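Galactose mutarotase related enzyme (Lactobacillus acidophilus, PDB 3DCD) is of unknown function but probably binds carbohydrate and may act as an isomerase on sugars. Local coordinates at residues A[124-138]-A[274-287]. Sequence-based numbering, arbitrary orientation.
Sequences ENFSVVNKSDETMIF and MNHLKPGKEFQAGF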
# COMPACT_ATOMS: atom_id res chain seq x y z
N GLU A 124 9.22 -4.00 1.10
CA GLU A 124 8.49 -4.08 -0.16
C GLU A 124 9.01 -2.93 -1.01
O GLU A 124 8.73 -1.77 -0.74
CB GLU A 124 6.99 -3.93 0.08
CG GLU A 124 6.15 -3.83 -1.22
CD GLU A 124 4.64 -3.95 -0.96
OE1 GLU A 124 4.24 -4.52 0.09
OE2 GLU A 124 3.85 -3.48 -1.80
N ASN A 125 9.83 -3.26 -2.01
CA ASN A 125 10.58 -2.24 -2.74
C ASN A 125 10.08 -2.17 -4.16
O ASN A 125 9.94 -3.20 -4.82
CB ASN A 125 12.08 -2.57 -2.76
CG ASN A 125 12.68 -2.76 -1.37
OD1 ASN A 125 13.36 -3.75 -1.09
ND2 ASN A 125 12.43 -1.81 -0.50
N PHE A 126 9.88 -0.95 -4.64
CA PHE A 126 9.43 -0.72 -6.01
C PHE A 126 10.56 -0.18 -6.88
O PHE A 126 11.32 0.70 -6.46
CB PHE A 126 8.29 0.30 -6.02
CG PHE A 126 7.10 -0.10 -5.18
CD1 PHE A 126 6.51 -1.37 -5.32
CD2 PHE A 126 6.59 0.78 -4.24
CE1 PHE A 126 5.41 -1.74 -4.53
CE2 PHE A 126 5.47 0.43 -3.44
CZ PHE A 126 4.88 -0.83 -3.60
N SER A 127 10.65 -0.70 -8.10
CA SER A 127 11.54 -0.18 -9.10
C SER A 127 10.76 -0.07 -10.39
O SER A 127 10.18 -1.05 -10.85
CB SER A 127 12.73 -1.10 -9.28
OG SER A 127 13.42 -0.80 -10.47
N VAL A 128 10.74 1.13 -10.97
CA VAL A 128 10.10 1.36 -12.28
C VAL A 128 11.16 1.88 -13.26
O VAL A 128 11.83 2.86 -12.98
CB VAL A 128 8.95 2.39 -12.15
CG1 VAL A 128 8.25 2.62 -13.47
CG2 VAL A 128 7.91 1.91 -11.10
N VAL A 129 11.31 1.21 -14.40
CA VAL A 129 12.18 1.68 -15.47
C VAL A 129 11.33 2.08 -16.67
O VAL A 129 10.55 1.28 -17.17
CB VAL A 129 13.21 0.60 -15.89
CG1 VAL A 129 14.11 1.10 -17.03
CG2 VAL A 129 14.05 0.17 -14.67
N ASN A 130 11.47 3.33 -17.10
CA ASN A 130 10.77 3.81 -18.29
C ASN A 130 11.48 3.33 -19.55
O ASN A 130 12.66 3.67 -19.75
CB ASN A 130 10.66 5.33 -18.25
CG ASN A 130 9.92 5.89 -19.46
OD1 ASN A 130 9.27 5.15 -20.20
ND2 ASN A 130 10.02 7.21 -19.66
N LYS A 131 10.78 2.54 -20.36
CA LYS A 131 11.27 1.97 -21.61
C LYS A 131 10.64 2.65 -22.83
O LYS A 131 10.78 2.19 -23.95
CB LYS A 131 10.97 0.47 -21.66
CG LYS A 131 11.75 -0.36 -20.65
CD LYS A 131 13.25 -0.22 -20.88
CE LYS A 131 14.03 -1.15 -19.96
NZ LYS A 131 15.49 -1.17 -20.30
N SER A 132 9.91 3.74 -22.57
CA SER A 132 9.24 4.51 -23.61
C SER A 132 10.21 5.56 -24.19
O SER A 132 11.22 5.87 -23.57
CB SER A 132 8.03 5.24 -23.02
OG SER A 132 7.22 4.36 -22.27
N ASP A 133 9.87 6.11 -25.35
CA ASP A 133 10.67 7.20 -25.91
C ASP A 133 10.24 8.58 -25.39
O ASP A 133 10.84 9.59 -25.76
CB ASP A 133 10.73 7.15 -27.45
CG ASP A 133 9.36 7.04 -28.12
OD1 ASP A 133 8.32 7.28 -27.46
OD2 ASP A 133 9.34 6.70 -29.32
N GLU A 134 9.22 8.61 -24.54
CA GLU A 134 8.81 9.85 -23.87
C GLU A 134 8.75 9.68 -22.35
O GLU A 134 8.78 8.57 -21.84
CB GLU A 134 7.45 10.34 -24.38
CG GLU A 134 7.38 10.65 -25.90
CD GLU A 134 8.15 11.92 -26.32
OE1 GLU A 134 8.29 12.87 -25.52
OE2 GLU A 134 8.62 11.96 -27.49
N THR A 135 8.65 10.80 -21.64
CA THR A 135 8.55 10.80 -20.18
C THR A 135 7.31 10.02 -19.74
O THR A 135 6.21 10.26 -20.22
CB THR A 135 8.56 12.24 -19.63
OG1 THR A 135 9.85 12.81 -19.90
CG2 THR A 135 8.34 12.27 -18.13
N MSE A 136 7.52 9.05 -18.85
CA MSE A 136 6.45 8.22 -18.31
C MSE A 136 5.84 8.89 -17.08
O MSE A 136 6.56 9.46 -16.26
CB MSE A 136 7.02 6.85 -17.94
CG MSE A 136 6.02 5.91 -17.33
SE MSE A 136 6.83 4.15 -17.27
CE MSE A 136 7.93 4.45 -15.72
N ILE A 137 4.52 8.81 -16.95
CA ILE A 137 3.79 9.42 -15.83
C ILE A 137 3.04 8.31 -15.09
O ILE A 137 2.19 7.65 -15.69
CB ILE A 137 2.83 10.55 -16.33
CG1 ILE A 137 3.66 11.60 -17.10
CG2 ILE A 137 2.15 11.24 -15.15
CD1 ILE A 137 2.89 12.53 -18.05
N PHE A 138 3.40 8.08 -13.82
CA PHE A 138 2.85 6.99 -13.01
C PHE A 138 2.76 7.30 -11.51
O PHE A 138 3.53 8.14 -10.97
CB PHE A 138 3.66 5.70 -13.17
CG PHE A 138 4.99 5.75 -12.50
CD1 PHE A 138 6.07 6.38 -13.13
CD2 PHE A 138 5.17 5.21 -11.23
CE1 PHE A 138 7.30 6.46 -12.49
CE2 PHE A 138 6.39 5.30 -10.59
CZ PHE A 138 7.46 5.92 -11.22
N MSE A 274 1.66 12.86 -9.46
CA MSE A 274 2.20 11.77 -10.28
C MSE A 274 3.70 11.89 -10.35
O MSE A 274 4.23 13.01 -10.24
CB MSE A 274 1.61 11.76 -11.69
CG MSE A 274 0.15 11.35 -11.76
SE MSE A 274 -0.08 9.46 -11.24
CE MSE A 274 -0.23 8.70 -13.04
N ASN A 275 4.37 10.76 -10.50
CA ASN A 275 5.81 10.74 -10.81
C ASN A 275 6.08 10.89 -12.31
O ASN A 275 5.40 10.29 -13.14
CB ASN A 275 6.46 9.44 -10.29
CG ASN A 275 6.11 9.15 -8.85
OD1 ASN A 275 5.29 8.27 -8.56
ND2 ASN A 275 6.71 9.90 -7.93
N HIS A 276 7.08 11.70 -12.66
CA HIS A 276 7.51 11.89 -14.05
C HIS A 276 8.91 11.32 -14.25
O HIS A 276 9.86 11.76 -13.60
CB HIS A 276 7.47 13.36 -14.43
CG HIS A 276 6.08 13.92 -14.49
ND1 HIS A 276 5.31 14.12 -13.37
CD2 HIS A 276 5.32 14.29 -15.55
CE1 HIS A 276 4.13 14.59 -13.73
NE2 HIS A 276 4.11 14.71 -15.04
N LEU A 277 9.01 10.31 -15.11
CA LEU A 277 10.24 9.54 -15.26
C LEU A 277 10.75 9.59 -16.70
O LEU A 277 10.11 9.07 -17.63
CB LEU A 277 10.02 8.08 -14.81
CG LEU A 277 11.23 7.14 -14.78
CD1 LEU A 277 12.27 7.63 -13.77
CD2 LEU A 277 10.83 5.69 -14.47
N LYS A 278 11.92 10.20 -16.88
CA LYS A 278 12.49 10.36 -18.22
C LYS A 278 12.87 9.01 -18.87
O LYS A 278 13.13 8.02 -18.17
CB LYS A 278 13.68 11.32 -18.17
CG LYS A 278 13.33 12.72 -17.70
CD LYS A 278 14.41 13.72 -18.05
CE LYS A 278 14.08 15.11 -17.52
NZ LYS A 278 15.13 16.09 -17.87
N PRO A 279 12.90 8.98 -20.22
CA PRO A 279 13.18 7.74 -20.95
C PRO A 279 14.46 7.06 -20.49
O PRO A 279 15.47 7.71 -20.28
CB PRO A 279 13.29 8.21 -22.41
CG PRO A 279 12.41 9.41 -22.46
CD PRO A 279 12.64 10.10 -21.15
N GLY A 280 14.39 5.75 -20.27
CA GLY A 280 15.53 4.95 -19.84
C GLY A 280 15.88 5.01 -18.37
O GLY A 280 16.70 4.20 -17.90
N LYS A 281 15.28 5.94 -17.62
CA LYS A 281 15.60 6.13 -16.20
C LYS A 281 14.87 5.18 -15.26
O LYS A 281 13.87 4.55 -15.64
CB LYS A 281 15.30 7.56 -15.77
CG LYS A 281 16.01 8.64 -16.58
CD LYS A 281 17.50 8.66 -16.34
CE LYS A 281 18.14 9.82 -17.11
NZ LYS A 281 17.93 11.12 -16.40
N GLU A 282 15.38 5.09 -14.03
CA GLU A 282 14.79 4.26 -12.98
C GLU A 282 14.33 5.12 -11.80
O GLU A 282 15.03 6.02 -11.35
CB GLU A 282 15.76 3.14 -12.53
CG GLU A 282 15.21 2.22 -11.42
CD GLU A 282 16.12 1.04 -11.06
OE1 GLU A 282 17.23 0.92 -11.65
OE2 GLU A 282 15.73 0.21 -10.21
N PHE A 283 13.11 4.83 -11.34
CA PHE A 283 12.54 5.34 -10.11
C PHE A 283 12.57 4.22 -9.08
O PHE A 283 12.23 3.08 -9.40
CB PHE A 283 11.10 5.79 -10.37
CG PHE A 283 10.32 6.16 -9.13
CD1 PHE A 283 9.56 5.21 -8.45
CD2 PHE A 283 10.33 7.47 -8.66
CE1 PHE A 283 8.82 5.56 -7.30
CE2 PHE A 283 9.60 7.83 -7.52
CZ PHE A 283 8.84 6.87 -6.85
N GLN A 284 12.98 4.52 -7.86
CA GLN A 284 12.95 3.54 -6.79
C GLN A 284 12.25 4.11 -5.58
O GLN A 284 12.48 5.26 -5.20
CB GLN A 284 14.36 3.05 -6.42
CG GLN A 284 14.91 2.01 -7.35
CD GLN A 284 16.25 1.46 -6.90
OE1 GLN A 284 17.09 2.19 -6.38
NE2 GLN A 284 16.47 0.15 -7.13
N ALA A 285 11.35 3.31 -5.01
CA ALA A 285 10.67 3.66 -3.78
C ALA A 285 10.38 2.36 -3.03
O ALA A 285 10.67 1.26 -3.52
CB ALA A 285 9.38 4.38 -4.08
N GLY A 286 9.82 2.48 -1.83
CA GLY A 286 9.44 1.30 -1.08
C GLY A 286 9.25 1.62 0.37
O GLY A 286 9.42 2.79 0.80
N PHE A 287 8.87 0.59 1.12
CA PHE A 287 8.60 0.75 2.54
C PHE A 287 8.93 -0.55 3.27
O PHE A 287 9.17 -1.57 2.63
CB PHE A 287 7.15 1.18 2.77
CG PHE A 287 6.12 0.22 2.23
CD1 PHE A 287 5.76 0.25 0.87
CD2 PHE A 287 5.51 -0.71 3.07
CE1 PHE A 287 4.81 -0.62 0.37
CE2 PHE A 287 4.54 -1.59 2.58
CZ PHE A 287 4.20 -1.55 1.23
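Asn130 and Leu277 meet beside the loops that link two separate antiparallel ladders. The longer pairs 124-129 with 282-287, neighbours in the large antiparallel sheet; the shorter pairs 136-138 with 275-277 in the second sheet, consistent with the beta-sandwich of galactose mutarotases. With CG anti to the backbone N (chi1 -180°), the amide of Asn130 reaches in between the two loops. Its ND2 donates to Leu277 O at 2.8 Å and, within the amide plane, to Glu134 O at 2.9 Å, while OD1 accepts from Ser132 N in an Asx turn. Met136 N meets Leu277 O from the opposite face of that carbonyl. Without the amide, as with an alanine here, Glu134 O is likely to lose this donor, Leu277 O to keep only Met136 N of the two, and the 131-135 loop to move more freely.

On the side of the sheet carrying Phe126 and Val128, the edge of Phe138 points at the face of Phe283, CZ of Phe138 lying 3.5 Å from CD1 of Phe283 with the planes at 80°. A chi1 of 72° sets CG of Phe138 between the backbone N and the carbonyl carbon, turning the ring toward Phe283; CB of Asn275 covers one of its faces. On the other side, Ser127 OG donates to Glu282 OE2 at 2.5 Å, from above the carboxylate plane. The chemistry thus divides by face: the first is mostly apolar, excepting Glu124, whose CB lies over the Phe287 ring, whereas a hydroxyl-carboxylate bond marks the more exposed other.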